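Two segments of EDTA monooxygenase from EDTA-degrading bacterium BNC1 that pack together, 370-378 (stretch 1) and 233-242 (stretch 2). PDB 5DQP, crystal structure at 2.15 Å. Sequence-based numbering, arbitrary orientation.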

# COMPACT_ATOMS: atom_id res chain seq x y z
N ILE A 370 12.48 -24.30 21.19
CA ILE A 370 11.75 -25.55 21.36
C ILE A 370 11.29 -25.70 22.80
O ILE A 370 10.21 -26.23 23.07
CB ILE A 370 12.62 -26.75 20.95
CG1 ILE A 370 12.95 -26.73 19.45
CG2 ILE A 370 11.94 -28.07 21.37
CD1 ILE A 370 13.88 -27.88 18.98
N ASP A 371 12.11 -25.23 23.74
CA ASP A 371 11.73 -25.30 25.14
C ASP A 371 10.45 -24.51 25.39
O ASP A 371 9.50 -25.02 26.00
CB ASP A 371 12.86 -24.77 26.03
CG ASP A 371 12.56 -24.98 27.52
OD1 ASP A 371 12.04 -26.07 27.85
OD2 ASP A 371 12.79 -24.08 28.34
N TRP A 372 10.40 -23.26 24.91
CA TRP A 372 9.19 -22.46 25.09
C TRP A 372 8.01 -23.08 24.37
O TRP A 372 6.91 -23.20 24.93
CB TRP A 372 9.41 -21.03 24.60
CG TRP A 372 10.04 -20.12 25.62
CD1 TRP A 372 11.24 -20.29 26.24
CD2 TRP A 372 9.52 -18.86 26.07
NE1 TRP A 372 11.50 -19.22 27.06
CE2 TRP A 372 10.46 -18.33 26.98
CE3 TRP A 372 8.35 -18.14 25.81
CZ2 TRP A 372 10.28 -17.11 27.62
CZ3 TRP A 372 8.16 -16.93 26.45
CH2 TRP A 372 9.12 -16.42 27.35
N TRP A 373 8.23 -23.46 23.10
CA TRP A 373 7.13 -23.89 22.24
C TRP A 373 6.43 -25.12 22.79
O TRP A 373 5.20 -25.18 22.82
CB TRP A 373 7.65 -24.15 20.82
CG TRP A 373 6.65 -24.90 19.96
CD1 TRP A 373 5.55 -24.39 19.32
CD2 TRP A 373 6.69 -26.28 19.62
NE1 TRP A 373 4.89 -25.37 18.63
CE2 TRP A 373 5.57 -26.54 18.79
CE3 TRP A 373 7.55 -27.34 19.94
CZ2 TRP A 373 5.30 -27.81 18.30
CZ3 TRP A 373 7.28 -28.59 19.46
CH2 TRP A 373 6.17 -28.81 18.62
N GLN A 374 7.21 -26.11 23.26
CA GLN A 374 6.63 -27.36 23.71
C GLN A 374 5.95 -27.24 25.07
O GLN A 374 4.99 -27.96 25.35
CB GLN A 374 7.70 -28.45 23.77
CG GLN A 374 7.13 -29.83 23.61
CD GLN A 374 8.21 -30.85 23.47
OE1 GLN A 374 9.01 -31.03 24.39
NE2 GLN A 374 8.27 -31.51 22.32
N ASP A 375 6.45 -26.38 25.92
CA ASP A 375 5.81 -26.11 27.19
C ASP A 375 4.68 -25.10 27.06
O ASP A 375 4.17 -24.61 28.07
CB ASP A 375 6.87 -25.64 28.20
CG ASP A 375 7.82 -26.77 28.62
OD1 ASP A 375 7.46 -27.95 28.42
OD2 ASP A 375 8.92 -26.49 29.15
N GLU A 376 4.33 -24.74 25.82
CA GLU A 376 3.17 -23.90 25.55
C GLU A 376 3.32 -22.51 26.15
O GLU A 376 2.34 -21.89 26.57
CB GLU A 376 1.90 -24.55 26.06
CG GLU A 376 1.81 -26.04 25.72
CD GLU A 376 0.87 -26.34 24.56
OE1 GLU A 376 1.10 -27.37 23.88
OE2 GLU A 376 -0.09 -25.57 24.33
N ALA A 377 4.56 -22.02 26.23
CA ALA A 377 4.77 -20.60 26.48
C ALA A 377 4.75 -19.79 25.19
O ALA A 377 4.92 -18.57 25.24
CB ALA A 377 6.09 -20.38 27.21
N ALA A 378 4.50 -20.45 24.06
CA ALA A 378 4.55 -19.84 22.74
C ALA A 378 3.96 -20.81 21.73
O ALA A 378 4.12 -22.03 21.87
CB ALA A 378 6.00 -19.52 22.35
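Stretch 2 (233-242) FLGSKPAGRR

Stretch 2 enters as a loop and becomes a helix at Lys237, which continues beyond Arg242. Its axis runs in roughly the same N-to-C sense as helix 370-374, at a signed crossing angle of -33° and a closest approach of 10.6 Å. That spacing is wide, and the Trp372 side chain helps to fill it.

Phe233 points away from stretch 1. Leu234 CD1 lies over one face of the Trp372 six-membered ring, 3.6 Å from its centroid, a CH-pi contact. Gly235 O meets the ring edge, 3.3 Å from Trp372 CZ2. Ser236 caps the helix: its OG accepts from Ala239 N at 2.9 Å. Lys237 CA covers the opposite face of the Trp372 ring. Its side chain extends to two acids, with salt bridges from Lys237 NZ to Asp371 OD2 at 3.6 Å and, longer, to Asp375 OD2 at 3.7 Å.

Pro238 and Ala239 make no contact. Gly240 CA lies 4.2 Å from Trp372 CZ3, and there is no room for a side chain here: an ideal CB would lie 2.9 Å from Trp372 CZ3, a clash. One water bridges Gly240 O and Ala377 O. The nearest CA pair across the stretches is Arg241 CA and Ala377 CA, 3.9 Å apart. Arg241 NH1 donates to Asp375 O at 3.2 Å. A second water joins Arg241 O to Glu376 O. Arg242 points away.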

# COMPACT_ATOMS: atom_id res chain seq x y z
N PHE A 233 5.74 -10.24 24.73
CA PHE A 233 7.06 -9.96 25.27
C PHE A 233 7.73 -11.27 25.64
O PHE A 233 7.09 -12.21 26.13
CB PHE A 233 6.92 -9.04 26.49
CG PHE A 233 8.21 -8.69 27.14
CD1 PHE A 233 9.14 -7.88 26.49
CD2 PHE A 233 8.49 -9.13 28.43
CE1 PHE A 233 10.33 -7.55 27.11
CE2 PHE A 233 9.67 -8.80 29.06
CZ PHE A 233 10.60 -8.02 28.39
N LEU A 234 9.03 -11.37 25.37
CA LEU A 234 9.77 -12.56 25.75
C LEU A 234 10.32 -12.34 27.16
O LEU A 234 11.49 -12.01 27.38
CB LEU A 234 10.86 -12.86 24.74
CG LEU A 234 11.61 -14.17 25.04
CD1 LEU A 234 10.90 -15.33 24.42
CD2 LEU A 234 13.08 -14.11 24.57
N GLY A 235 9.43 -12.49 28.14
CA GLY A 235 9.78 -12.30 29.54
C GLY A 235 10.09 -13.67 30.11
O GLY A 235 10.83 -14.45 29.49
N SER A 236 9.49 -14.00 31.25
CA SER A 236 9.78 -15.29 31.83
C SER A 236 8.95 -16.36 31.14
O SER A 236 7.86 -16.09 30.64
CB SER A 236 9.49 -15.30 33.33
OG SER A 236 8.09 -15.43 33.57
N LYS A 237 9.49 -17.58 31.08
CA LYS A 237 8.73 -18.70 30.55
C LYS A 237 7.44 -18.95 31.33
O LYS A 237 6.41 -19.20 30.68
CB LYS A 237 9.61 -19.95 30.54
CG LYS A 237 8.99 -21.15 29.84
CD LYS A 237 10.08 -22.07 29.35
CE LYS A 237 9.84 -23.52 29.75
NZ LYS A 237 10.46 -23.77 31.06
N PRO A 238 7.42 -18.93 32.67
CA PRO A 238 6.12 -19.07 33.37
C PRO A 238 5.13 -17.98 33.03
O PRO A 238 3.96 -18.27 32.77
CB PRO A 238 6.52 -19.02 34.86
CG PRO A 238 7.92 -19.56 34.86
CD PRO A 238 8.56 -18.97 33.62
N ALA A 239 5.55 -16.72 33.02
CA ALA A 239 4.65 -15.68 32.55
C ALA A 239 4.30 -15.88 31.08
O ALA A 239 3.24 -15.42 30.63
CB ALA A 239 5.26 -14.31 32.81
N GLY A 240 5.15 -16.56 30.31
CA GLY A 240 4.77 -16.89 28.94
C GLY A 240 3.61 -17.86 28.89
O GLY A 240 2.67 -17.68 28.12
N ARG A 241 3.70 -18.94 29.68
CA ARG A 241 2.63 -19.93 29.73
C ARG A 241 1.33 -19.32 30.24
O ARG A 241 0.25 -19.60 29.71
CB ARG A 241 3.05 -21.11 30.60
CG ARG A 241 3.98 -22.09 29.90
CD ARG A 241 4.75 -22.95 30.89
NE ARG A 241 3.92 -23.37 32.01
CZ ARG A 241 3.27 -24.53 32.06
NH1 ARG A 241 3.36 -25.39 31.05
NH2 ARG A 241 2.53 -24.83 33.12
N ARG A 242 1.42 -18.51 31.30
CA ARG A 242 0.27 -17.78 31.81
C ARG A 242 -0.39 -16.95 30.72
O ARG A 242 -1.62 -16.95 30.57
CB ARG A 242 0.73 -16.89 32.97
CG ARG A 242 -0.39 -16.14 33.71
CD ARG A 242 0.14 -15.22 34.85
NE ARG A 242 1.54 -15.47 35.24
CZ ARG A 242 1.94 -16.50 35.99
NH1 ARG A 242 1.04 -17.38 36.42
NH2 ARG A 242 3.23 -16.65 36.29
O HOH W 1 3.77 -16.13 25.69
O HOH W 2 0.18 -22.14 28.23